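Local structure of phosphosugar isomerase (Escherichia coli O6:H1, 5UQI) at residues H12-E17 and K144-N149; L35-Q40 and V168-L172; K45-I49 and L61-F65; G77-V81 and E105-T109. The protein probably interconverts arabinose-5-phosphate and ribulose-5-phosphate, a step of lipopolysaccharide biosynthesis, and binds arabinose-5-phosphate within its sugar isomerase (SIS) domain. One frame throughout, in Å; residues are numbered along the deposited sequence.

Interaction 1 of 4, residues H12-E17 and K144-N149; sequences HFMHNE and KSEADN
Asn16 and Ala147 bring the backbones closest, their CA atoms 5.4 Å apart, where an irregular loop runs past one turn of helix 12-17. CB of Ala147 rests on CB of Asn16 at 3.7 Å, and beyond this apolar touch the contact is organised by one acceptor, the carbonyl oxygen of Ala147. Asn16 holds its CG beside the backbone N (chi1 -76°), which swings the amide along the helix so that ND2 donates to Ala147 O at 3.0 Å. The oxygen lies in the amide plane, but the N-H...O angle of 144° is noticeably bent, and the donor is tilted 16° from the carbonyl plane. Phe13 presents its ring edge to the same oxygen, with CD1 3.4 Å from Ala147 O, while CD2 of His12 sits over one face of that ring, toward its rim. A water completes the group: it donates to Ala147 O at 2.8 Å and to Asn149 OD1, and bonds NE2 of His12 from the edge of the imidazole. Farther along, Lys144 NZ gives only a weak bond to Asn16 O (3.3 Å). Glu17 turns its carboxylate to Thr159, and Glu146 bonds Ser155 and Ser157. The loop, which leads from strand 137-140 into helix 156-175, thus lies between helix 3-25 and the start of helix 156-175, where Ala147 also touches Cys156.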
loop_
_atom_site.group_PDB
_atom_site.type_symbol
_atom_site.label_atom_id
_atom_site.label_comp_id
_atom_site.label_asym_id
_atom_site.label_seq_id
_atom_site.Cartn_x
_atom_site.Cartn_y
_atom_site.Cartn_z
ATOM N N HIS A 12 -16.207 5.396 -18.887
ATOM C CA HIS A 12 -15.673 4.066 -19.244
ATOM C C HIS A 12 -14.427 3.802 -18.348
ATOM O O HIS A 12 -14.298 2.748 -17.724
ATOM C CB HIS A 12 -15.317 3.989 -20.755
ATOM C CG HIS A 12 -14.406 2.845 -21.119
ATOM N ND1 HIS A 12 -14.849 1.538 -21.201
ATOM C CD2 HIS A 12 -13.072 2.806 -21.387
ATOM C CE1 HIS A 12 -13.836 0.748 -21.518
ATOM N NE2 HIS A 12 -12.748 1.490 -21.639
ATOM N N PHE A 13 -13.546 4.805 -18.259
ATOM C CA PHE A 13 -12.316 4.558 -17.513
ATOM C C PHE A 13 -12.632 4.452 -16.026
ATOM O O PHE A 13 -12.027 3.642 -15.313
ATOM C CB PHE A 13 -11.305 5.661 -17.794
ATOM C CG PHE A 13 -10.755 5.645 -19.207
ATOM C CD1 PHE A 13 -10.069 4.539 -19.713
ATOM C CD2 PHE A 13 -10.912 6.752 -20.028
ATOM C CE1 PHE A 13 -9.563 4.533 -21.037
ATOM C CE2 PHE A 13 -10.368 6.761 -21.336
ATOM C CZ PHE A 13 -9.719 5.652 -21.856
ATOM N N MET A 14 -13.528 5.316 -15.533
ATOM C CA MET A 14 -13.968 5.250 -14.137
ATOM C C MET A 14 -14.571 3.913 -13.801
ATOM O O MET A 14 -14.290 3.339 -12.755
ATOM C CB MET A 14 -14.961 6.396 -13.778
ATOM C CG MET A 14 -14.395 7.783 -14.002
ATOM S SD MET A 14 -15.599 8.968 -13.346
ATOM C CE MET A 14 -15.642 8.654 -11.585
ATOM N N HIS A 15 -15.384 3.409 -14.741
ATOM C CA HIS A 15 -16.011 2.135 -14.515
ATOM C C HIS A 15 -14.993 0.977 -14.453
ATOM O O HIS A 15 -15.181 0.074 -13.612
ATOM C CB HIS A 15 -17.033 1.901 -15.647
ATOM C CG HIS A 15 -17.670 0.549 -15.608
ATOM N ND1 HIS A 15 -18.618 0.192 -14.673
ATOM C CD2 HIS A 15 -17.481 -0.535 -16.396
ATOM C CE1 HIS A 15 -18.975 -1.065 -14.881
ATOM N NE2 HIS A 15 -18.315 -1.522 -15.929
ATOM N N ASN A 16 -13.924 1.040 -15.277
ATOM C CA ASN A 16 -12.879 0.012 -15.220
ATOM C C ASN A 16 -12.287 0.006 -13.797
ATOM O O ASN A 16 -12.017 -1.067 -13.223
ATOM C CB ASN A 16 -11.760 0.283 -16.239
ATOM C CG ASN A 16 -12.183 -0.079 -17.643
ATOM O OD1 ASN A 16 -13.252 -0.677 -17.817
ATOM N ND2 ASN A 16 -11.364 0.249 -18.634
ATOM N N GLU A 17 -12.047 1.192 -13.249
ATOM C CA GLU A 17 -11.465 1.244 -11.871
ATOM C C GLU A 17 -12.421 0.730 -10.812
ATOM O O GLU A 17 -12.054 -0.023 -9.893
ATOM C CB GLU A 17 -10.945 2.672 -11.492
ATOM C CG GLU A 17 -9.832 3.111 -12.406
ATOM C CD GLU A 17 -8.983 4.198 -11.800
ATOM O OE1 GLU A 17 -9.149 4.499 -10.595
ATOM O OE2 GLU A 17 -8.191 4.765 -12.568
ATOM N N LYS A 144 -6.366 -7.503 -12.250
ATOM C CA LYS A 144 -6.472 -8.162 -13.565
ATOM C C LYS A 144 -5.791 -7.417 -14.716
ATOM O O LYS A 144 -5.042 -8.010 -15.518
ATOM C CB LYS A 144 -7.974 -8.387 -13.910
ATOM C CG LYS A 144 -9.003 -7.446 -13.213
ATOM C CD LYS A 144 -9.212 -6.043 -13.855
ATOM C CE LYS A 144 -10.500 -5.338 -13.389
ATOM N NZ LYS A 144 -10.815 -4.011 -14.030
ATOM N N SER A 145 -6.089 -6.121 -14.803
ATOM C CA SER A 145 -5.710 -5.261 -15.918
ATOM C C SER A 145 -5.651 -3.824 -15.399
ATOM O O SER A 145 -6.165 -3.523 -14.314
ATOM C CB SER A 145 -6.789 -5.320 -17.003
ATOM O OG SER A 145 -6.303 -4.760 -18.219
ATOM N N GLU A 146 -5.057 -2.944 -16.187
ATOM C CA GLU A 146 -5.210 -1.493 -15.945
ATOM C C GLU A 146 -6.389 -0.950 -16.735
ATOM O O GLU A 146 -7.009 -1.701 -17.487
ATOM C CB GLU A 146 -3.922 -0.732 -16.251
ATOM C CG GLU A 146 -2.737 -1.167 -15.381
ATOM C CD GLU A 146 -2.827 -0.832 -13.888
ATOM O OE1 GLU A 146 -3.868 -0.282 -13.382
ATOM O OE2 GLU A 146 -1.817 -1.148 -13.213
ATOM N N ALA A 147 -6.723 0.330 -16.541
ATOM C CA ALA A 147 -7.941 0.890 -17.142
ATOM C C ALA A 147 -7.727 1.315 -18.585
ATOM O O ALA A 147 -8.706 1.471 -19.315
ATOM C CB ALA A 147 -8.461 2.065 -16.292
ATOM N N ASP A 148 -6.473 1.495 -19.006
ATOM C CA ASP A 148 -6.202 2.026 -20.361
ATOM C C ASP A 148 -6.267 0.874 -21.380
ATOM O O ASP A 148 -6.135 -0.290 -20.992
ATOM C CB ASP A 148 -4.845 2.770 -20.433
ATOM C CG ASP A 148 -3.645 1.924 -19.958
ATOM O OD1 ASP A 148 -3.747 1.240 -18.903
ATOM O OD2 ASP A 148 -2.574 1.950 -20.666
ATOM N N ASN A 149 -6.451 1.179 -22.666
ATOM C CA ASN A 149 -6.563 0.096 -23.669
ATOM C C ASN A 149 -5.309 -0.766 -23.741
ATOM O O ASN A 149 -5.406 -1.994 -23.869
ATOM C CB ASN A 149 -6.971 0.637 -25.037
ATOM C CG ASN A 149 -8.436 1.079 -25.074
ATOM O OD1 ASN A 149 -9.032 1.473 -24.048
ATOM N ND2 ASN A 149 -9.028 1.033 -26.270
HETATM O O HOH W 1 -9.982 0.714 -21.701
#

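Interaction 2 of 4, residues L35-Q40 and V168-L172; sequences LIKVLQ and VALAL
Leu172 pushes its side chain between Ile36, Leu39 and Gln40, and following it outward maps most of the contact. CB only carries the chain off helix 168-172; with CG lying beside the backbone N (chi1 -68°), the branch point is swung across to helix 35-40, where CG meets CD1 of Ile36 at 3.9 Å. The two methyls then part. CD1 takes the Leu39 side, 3.9 Å from Leu39 CB, the two leucine chains crossing at about a right angle. CD2 takes the other, 3.7 Å from CG of Gln40 and 3.9 Å from the backbone O of Ile36, while the Ile36 and Leu172 side chains slide past each other in opposite directions. The segment axes approach to 10.7 Å at a crossing angle of -60°. This is helix-on-helix packing within one layer of the alpha/beta SIS domain: Leu35 and Leu39 also lie on Ile121 of strand 120-124, while Val168 and Leu172 touch Phe65 of helix 52-67. One turn before Leu172, Val168 sends its two methyls different ways. CG1 lies 3.9 Å from CD1 of Leu39 and also near the Ile36 tip, whereas CG2 meets CD2 of Leu35. At the outer margin, Gln40 extends its amide beyond CG, and a water accepts from its NE2 while donating to Leu172 O at 2.8 Å.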
loop_
_atom_site.group_PDB
_atom_site.type_symbol
_atom_site.label_atom_id
_atom_site.label_comp_id
_atom_site.label_asym_id
_atom_site.label_seq_id
_atom_site.Cartn_x
_atom_site.Cartn_y
_atom_site.Cartn_z
ATOM N N LEU A 35 -2.733 -9.506 8.733
ATOM C CA LEU A 35 -2.166 -8.148 8.488
ATOM C C LEU A 35 -2.516 -7.211 9.653
ATOM O O LEU A 35 -1.642 -6.499 10.216
ATOM C CB LEU A 35 -2.645 -7.635 7.126
ATOM C CG LEU A 35 -2.265 -6.156 6.835
ATOM C CD1 LEU A 35 -0.726 -6.026 6.747
ATOM C CD2 LEU A 35 -2.906 -5.730 5.541
ATOM N N ILE A 36 -3.797 -7.231 10.042
ATOM C CA ILE A 36 -4.245 -6.387 11.143
ATOM C C ILE A 36 -3.488 -6.708 12.436
ATOM O O ILE A 36 -3.042 -5.814 13.144
ATOM C CB ILE A 36 -5.793 -6.467 11.351
ATOM C CG1 ILE A 36 -6.539 -5.773 10.212
ATOM C CG2 ILE A 36 -6.193 -5.878 12.717
ATOM C CD1 ILE A 36 -6.398 -4.273 10.174
ATOM N N LYS A 37 -3.382 -7.989 12.781
ATOM C CA LYS A 37 -2.656 -8.397 13.976
ATOM C C LYS A 37 -1.208 -7.988 14.015
ATOM O O LYS A 37 -0.751 -7.515 15.029
ATOM C CB LYS A 37 -2.800 -9.909 14.153
ATOM C CG LYS A 37 -4.255 -10.300 14.349
ATOM C CD LYS A 37 -4.412 -11.811 14.459
ATOM C CE LYS A 37 -5.879 -12.183 14.449
ATOM N NZ LYS A 37 -5.991 -13.667 14.427
ATOM N N VAL A 38 -0.492 -8.139 12.899
ATOM C CA VAL A 38 0.927 -7.718 12.809
ATOM C C VAL A 38 0.999 -6.219 13.022
ATOM O O VAL A 38 1.816 -5.748 13.802
ATOM C CB VAL A 38 1.586 -8.042 11.465
ATOM C CG1 VAL A 38 2.966 -7.388 11.345
ATOM C CG2 VAL A 38 1.710 -9.559 11.246
ATOM N N LEU A 39 0.133 -5.471 12.318
ATOM C CA LEU A 39 0.133 -4.006 12.517
ATOM C C LEU A 39 -0.202 -3.549 13.935
ATOM O O LEU A 39 0.396 -2.605 14.457
ATOM C CB LEU A 39 -0.677 -3.260 11.448
ATOM C CG LEU A 39 -0.128 -3.529 10.032
ATOM C CD1 LEU A 39 -1.133 -2.987 8.994
ATOM C CD2 LEU A 39 1.256 -2.863 9.757
ATOM N N GLN A 40 -1.109 -4.283 14.595
ATOM C CA GLN A 40 -1.457 -3.944 15.977
ATOM C C GLN A 40 -0.305 -4.160 16.948
ATOM O O GLN A 40 -0.256 -3.516 18.004
ATOM C CB GLN A 40 -2.642 -4.815 16.404
ATOM C CG GLN A 40 -3.963 -4.304 15.835
ATOM C CD GLN A 40 -5.153 -5.126 16.300
ATOM O OE1 GLN A 40 -5.088 -6.344 16.353
ATOM N NE2 GLN A 40 -6.259 -4.454 16.567
ATOM N N VAL A 168 -7.652 -0.747 5.718
ATOM C CA VAL A 168 -6.788 -1.219 6.782
ATOM C C VAL A 168 -6.558 -0.149 7.835
ATOM O O VAL A 168 -6.680 -0.373 9.043
ATOM C CB VAL A 168 -5.484 -1.790 6.212
ATOM C CG1 VAL A 168 -4.537 -2.113 7.360
ATOM C CG2 VAL A 168 -5.816 -3.007 5.320
ATOM N N ALA A 169 -6.205 1.072 7.392
ATOM C CA ALA A 169 -5.987 2.165 8.306
ATOM C C ALA A 169 -7.243 2.413 9.171
ATOM O O ALA A 169 -7.103 2.604 10.374
ATOM C CB ALA A 169 -5.663 3.470 7.481
ATOM N N LEU A 170 -8.403 2.460 8.514
ATOM C CA LEU A 170 -9.648 2.760 9.263
ATOM C C LEU A 170 -10.021 1.630 10.215
ATOM O O LEU A 170 -10.513 1.935 11.320
ATOM C CB LEU A 170 -10.796 3.107 8.322
ATOM C CG LEU A 170 -10.563 4.451 7.586
ATOM C CD1 LEU A 170 -11.610 4.661 6.477
ATOM C CD2 LEU A 170 -10.456 5.660 8.499
ATOM N N ALA A 171 -9.738 0.371 9.840
ATOM C CA ALA A 171 -10.032 -0.749 10.761
ATOM C C ALA A 171 -9.097 -0.681 11.960
ATOM O O ALA A 171 -9.536 -0.784 13.080
ATOM C CB ALA A 171 -9.851 -2.055 10.032
ATOM N N LEU A 172 -7.785 -0.394 11.753
ATOM C CA LEU A 172 -6.870 -0.263 12.895
ATOM C C LEU A 172 -7.347 0.896 13.805
ATOM O O LEU A 172 -7.281 0.778 15.027
ATOM C CB LEU A 172 -5.403 0.017 12.444
ATOM C CG LEU A 172 -4.728 -1.137 11.733
ATOM C CD1 LEU A 172 -3.485 -0.568 11.036
ATOM C CD2 LEU A 172 -4.342 -2.181 12.775
HETATM O O HOH W 2 -5.880 -1.313 16.212
#

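Interaction 3 of 4, residues K45-I49 and L61-F65; sequences KVVFI and LAATF
Phe48 drives the edge of its ring into the face of Phe65, forming a T-shaped pair inside the beta-alpha-beta unit made by strand 46-50, helix 52-67 and strand 72-76. The evidence is direct: the ring planes stand at 86°, the centroids are 5.0 Å apart, and CZ of Phe48 lies 3.7 Å above the Phe65 plane, over its centre. The helix segment returns almost antiparallel to the strand, as such a crossover requires, with the segment axes 8.9 Å apart at closest approach. Alternation along the strand points Val46 and Phe48 toward the helix, and Val47 away from it. Phe48 is gripped from a second direction as well. CB of Leu61 stands over one face of its ring, offset toward the rim, in a CH-pi contact 4.1 Å from the centroid and 25° off the ring normal. Phe65 reaches its place with chi1 at -91°, well off the usual staggered value, which sets its face square to the incoming Phe48 edge. All five touching residues are buried, and strand 93-97 continues the apolar surface through Ile95 and Ile97, both touching Phe48. Val46, two residues earlier on the same side of the strand, adds only its CG1, 4.2 Å from Phe65 CE2. Where the ring passes closest to the helix backbone, CD1 of Phe48 lies 3.7 Å from both CA and CB of Ala62.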
loop_
_atom_site.group_PDB
_atom_site.type_symbol
_atom_site.label_atom_id
_atom_site.label_comp_id
_atom_site.label_asym_id
_atom_site.label_seq_id
_atom_site.Cartn_x
_atom_site.Cartn_y
_atom_site.Cartn_z
ATOM N N LYS A 45 7.125 2.596 14.251
ATOM C CA LYS A 45 6.326 3.172 13.193
ATOM C C LYS A 45 6.119 2.174 12.057
ATOM O O LYS A 45 6.916 1.251 11.891
ATOM C CB LYS A 45 7.077 4.386 12.651
ATOM C CG LYS A 45 7.240 5.420 13.798
ATOM C CD LYS A 45 7.410 6.845 13.316
ATOM C CE LYS A 45 8.070 7.674 14.389
ATOM N NZ LYS A 45 7.090 8.065 15.423
ATOM N N VAL A 46 5.028 2.346 11.306
ATOM C CA VAL A 46 4.800 1.603 10.074
ATOM C C VAL A 46 5.454 2.380 8.933
ATOM O O VAL A 46 5.063 3.498 8.663
ATOM C CB VAL A 46 3.290 1.346 9.805
ATOM C CG1 VAL A 46 3.059 0.630 8.487
ATOM C CG2 VAL A 46 2.658 0.599 11.004
ATOM N N VAL A 47 6.465 1.775 8.314
ATOM C CA VAL A 47 7.237 2.522 7.281
ATOM C C VAL A 47 6.818 1.978 5.955
ATOM O O VAL A 47 6.959 0.779 5.673
ATOM C CB VAL A 47 8.732 2.335 7.477
ATOM C CG1 VAL A 47 9.498 3.063 6.367
ATOM C CG2 VAL A 47 9.154 2.813 8.854
ATOM N N PHE A 48 6.258 2.862 5.106
ATOM C CA PHE A 48 5.833 2.439 3.767
ATOM C C PHE A 48 6.941 2.761 2.775
ATOM O O PHE A 48 7.516 3.865 2.824
ATOM C CB PHE A 48 4.570 3.225 3.319
ATOM C CG PHE A 48 3.300 2.748 3.931
ATOM C CD1 PHE A 48 2.885 3.246 5.168
ATOM C CD2 PHE A 48 2.482 1.839 3.203
ATOM C CE1 PHE A 48 1.663 2.785 5.744
ATOM C CE2 PHE A 48 1.260 1.395 3.770
ATOM C CZ PHE A 48 0.840 1.915 4.996
ATOM N N ILE A 49 7.202 1.811 1.862
ATOM C CA ILE A 49 8.259 2.028 0.865
ATOM C C ILE A 49 7.665 1.695 -0.494
ATOM O O ILE A 49 6.993 0.653 -0.703
ATOM C CB ILE A 49 9.478 1.050 1.128
ATOM C CG1 ILE A 49 10.076 1.364 2.492
ATOM C CG2 ILE A 49 10.497 1.212 -0.011
ATOM C CD1 ILE A 49 11.333 0.502 2.817
ATOM N N LEU A 61 -0.947 6.480 1.947
ATOM C CA LEU A 61 -1.312 5.563 3.016
ATOM C C LEU A 61 -0.536 5.848 4.310
ATOM O O LEU A 61 -1.115 5.745 5.409
ATOM C CB LEU A 61 -1.028 4.109 2.549
ATOM C CG LEU A 61 -1.965 3.697 1.400
ATOM C CD1 LEU A 61 -1.620 2.223 1.062
ATOM C CD2 LEU A 61 -3.465 3.760 1.861
ATOM N N ALA A 62 0.751 6.216 4.214
ATOM C CA ALA A 62 1.474 6.602 5.471
ATOM C C ALA A 62 0.766 7.760 6.137
ATOM O O ALA A 62 0.635 7.747 7.361
ATOM C CB ALA A 62 2.941 6.985 5.104
ATOM N N ALA A 63 0.341 8.754 5.342
ATOM C CA ALA A 63 -0.287 9.919 5.930
ATOM C C ALA A 63 -1.648 9.531 6.545
ATOM O O ALA A 63 -1.971 9.986 7.632
ATOM C CB ALA A 63 -0.431 11.019 4.860
ATOM N N THR A 64 -2.385 8.659 5.861
ATOM C CA THR A 64 -3.732 8.229 6.362
ATOM C C THR A 64 -3.568 7.376 7.636
ATOM O O THR A 64 -4.307 7.569 8.608
ATOM C CB THR A 64 -4.433 7.495 5.226
ATOM O OG1 THR A 64 -4.915 8.572 4.367
ATOM C CG2 THR A 64 -5.686 6.807 5.732
ATOM N N PHE A 65 -2.567 6.481 7.654
ATOM C CA PHE A 65 -2.335 5.719 8.888
ATOM C C PHE A 65 -2.049 6.685 10.013
ATOM O O PHE A 65 -2.652 6.594 11.097
ATOM C CB PHE A 65 -1.082 4.775 8.714
ATOM C CG PHE A 65 -1.425 3.394 8.198
ATOM C CD1 PHE A 65 -2.233 3.164 7.040
ATOM C CD2 PHE A 65 -0.830 2.329 8.830
ATOM C CE1 PHE A 65 -2.551 1.849 6.644
ATOM C CE2 PHE A 65 -1.108 1.024 8.395
ATOM C CZ PHE A 65 -1.952 0.802 7.323
#

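Interaction 4 of 4, residues G77-V81 and E105-T109; sequences GTEAV and EILAT
Val81 lays its CG1 over a face of the Ala108-Thr109 peptide group, 3.7 Å from Ala108 O and displaced from that oxygen toward Thr109 N. Two other peptide groups, those following Gly77 and Glu105, share a water between their carbonyls. It donates to Glu105 O at 2.6 Å, tilted slightly from that carbonyl's plane, but comes to Gly77 O (2.9 Å) from well above the plane. At the CA of Gly77, which carries no side chain, CD1 of Ile106 approaches to 4.2 Å, and the CA atoms of these two residues are 5.5 Å apart. Thr109 is turned by its own bond: OG1 sits in the crowded position between backbone N and carbonyl carbon (chi1 69°) and donates to Ile106 O at 2.8 Å, so CG2 faces Gly77 O, Ala80 and Val81. Thr78 and Glu105 lie side by side, OG1 against CG. Glu105 and Ile106 also touch Val51 of the arabinose-5-phosphate pocket, and the Ile106 side chain is about 5 Å from the ligand. Two carbonyl oxygens only 4.1 Å apart, Gly77 O and Glu105 O, have no proton to offer each other; the water supplies one to each and bridges two backbones that no direct hydrogen bond joins.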
loop_
_atom_site.group_PDB
_atom_site.type_symbol
_atom_site.label_atom_id
_atom_site.label_comp_id
_atom_site.label_asym_id
_atom_site.label_seq_id
_atom_site.Cartn_x
_atom_site.Cartn_y
_atom_site.Cartn_z
ATOM N N GLY A 77 11.737 4.144 -2.299
ATOM C CA GLY A 77 12.620 2.949 -2.437
ATOM C C GLY A 77 14.030 3.289 -2.925
ATOM O O GLY A 77 15.028 2.690 -2.493
ATOM N N THR A 78 14.189 4.289 -3.808
ATOM C CA THR A 78 15.549 4.695 -4.210
ATOM C C THR A 78 16.229 5.467 -3.136
ATOM O O THR A 78 17.398 5.248 -2.848
ATOM C CB THR A 78 15.473 5.602 -5.479
ATOM O OG1 THR A 78 15.070 4.710 -6.531
ATOM C CG2 THR A 78 16.832 6.196 -5.846
ATOM N N GLU A 79 15.530 6.374 -2.493
ATOM C CA GLU A 79 16.192 7.059 -1.392
ATOM C C GLU A 79 16.633 6.089 -0.267
ATOM O O GLU A 79 17.680 6.318 0.356
ATOM C CB GLU A 79 15.263 8.147 -0.789
ATOM C CG GLU A 79 14.872 9.210 -1.882
ATOM C CD GLU A 79 16.111 9.883 -2.462
ATOM O OE1 GLU A 79 17.022 10.245 -1.616
ATOM O OE2 GLU A 79 16.307 9.936 -3.715
ATOM N N ALA A 80 15.851 5.010 -0.034
ATOM C CA ALA A 80 16.224 4.024 0.954
ATOM C C ALA A 80 17.640 3.506 0.717
ATOM O O ALA A 80 18.397 3.389 1.655
ATOM C CB ALA A 80 15.202 2.882 0.875
ATOM N N VAL A 81 17.969 3.207 -0.544
ATOM C CA VAL A 81 19.298 2.547 -0.782
ATOM C C VAL A 81 20.406 3.602 -0.899
ATOM O O VAL A 81 21.578 3.285 -1.121
ATOM C CB VAL A 81 19.248 1.605 -1.999
ATOM C CG1 VAL A 81 18.257 0.478 -1.730
ATOM C CG2 VAL A 81 19.055 2.333 -3.349
ATOM N N GLU A 105 14.059 -1.351 -8.126
ATOM C CA GLU A 105 14.378 -0.468 -7.008
ATOM C C GLU A 105 13.867 -0.978 -5.666
ATOM O O GLU A 105 14.498 -0.734 -4.631
ATOM C CB GLU A 105 13.782 0.955 -7.294
ATOM C CG GLU A 105 14.393 1.645 -8.510
ATOM C CD GLU A 105 13.609 1.409 -9.792
ATOM O OE1 GLU A 105 12.927 0.335 -9.952
ATOM O OE2 GLU A 105 13.747 2.237 -10.702
ATOM N N ILE A 106 12.735 -1.673 -5.638
ATOM C CA ILE A 106 12.206 -2.148 -4.401
ATOM C C ILE A 106 12.945 -3.412 -3.981
ATOM O O ILE A 106 13.262 -3.547 -2.822
ATOM C CB ILE A 106 10.674 -2.419 -4.505
ATOM C CG1 ILE A 106 9.931 -1.169 -4.960
ATOM C CG2 ILE A 106 10.112 -2.956 -3.202
ATOM C CD1 ILE A 106 10.059 -0.035 -3.910
ATOM N N LEU A 107 13.233 -4.280 -4.945
ATOM C CA LEU A 107 13.999 -5.491 -4.518
ATOM C C LEU A 107 15.380 -5.121 -3.984
ATOM O O LEU A 107 15.927 -5.891 -3.166
ATOM C CB LEU A 107 14.201 -6.436 -5.672
ATOM C CG LEU A 107 12.914 -6.861 -6.322
ATOM C CD1 LEU A 107 13.148 -7.754 -7.543
ATOM C CD2 LEU A 107 11.952 -7.603 -5.424
ATOM N N ALA A 108 15.967 -4.017 -4.485
ATOM C CA ALA A 108 17.278 -3.562 -4.020
ATOM C C ALA A 108 17.335 -3.221 -2.551
ATOM O O ALA A 108 18.418 -3.217 -1.951
ATOM C CB ALA A 108 17.715 -2.348 -4.829
ATOM N N THR A 109 16.177 -2.940 -1.925
ATOM C CA THR A 109 16.184 -2.690 -0.526
ATOM C C THR A 109 16.302 -3.934 0.362
ATOM O O THR A 109 16.507 -3.856 1.585
ATOM C CB THR A 109 14.889 -1.981 -0.040
ATOM O OG1 THR A 109 13.771 -2.854 -0.118
ATOM C CG2 THR A 109 14.614 -0.661 -0.798
HETATM O O HOH W 3 16.271 1.111 -4.581
#

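In the fold
Interactions 2 and 3 form one packed block: their centres are about 12 Å apart, and Phe65 of helix 52-67 bears on Val168, Ala169 and Leu172 of helix 156-175. Interaction 4 joins the block through Ile49, whose CG2 touches Gly77 and Ile106, so strand 46-50 passes from the helix packing toward the ligand end of the parallel sheet. Interaction 1 stands apart, about 14 Å or more from the others by nearest atoms, and across the chain's centre from interaction 2. Along the sequence, interactions 3 and 4 come in series, both enclosed by interactions 1 and 2, whose segments alternate. Helix 156-175 and the loop leading into it tie the N-terminal helices to the SIS domain.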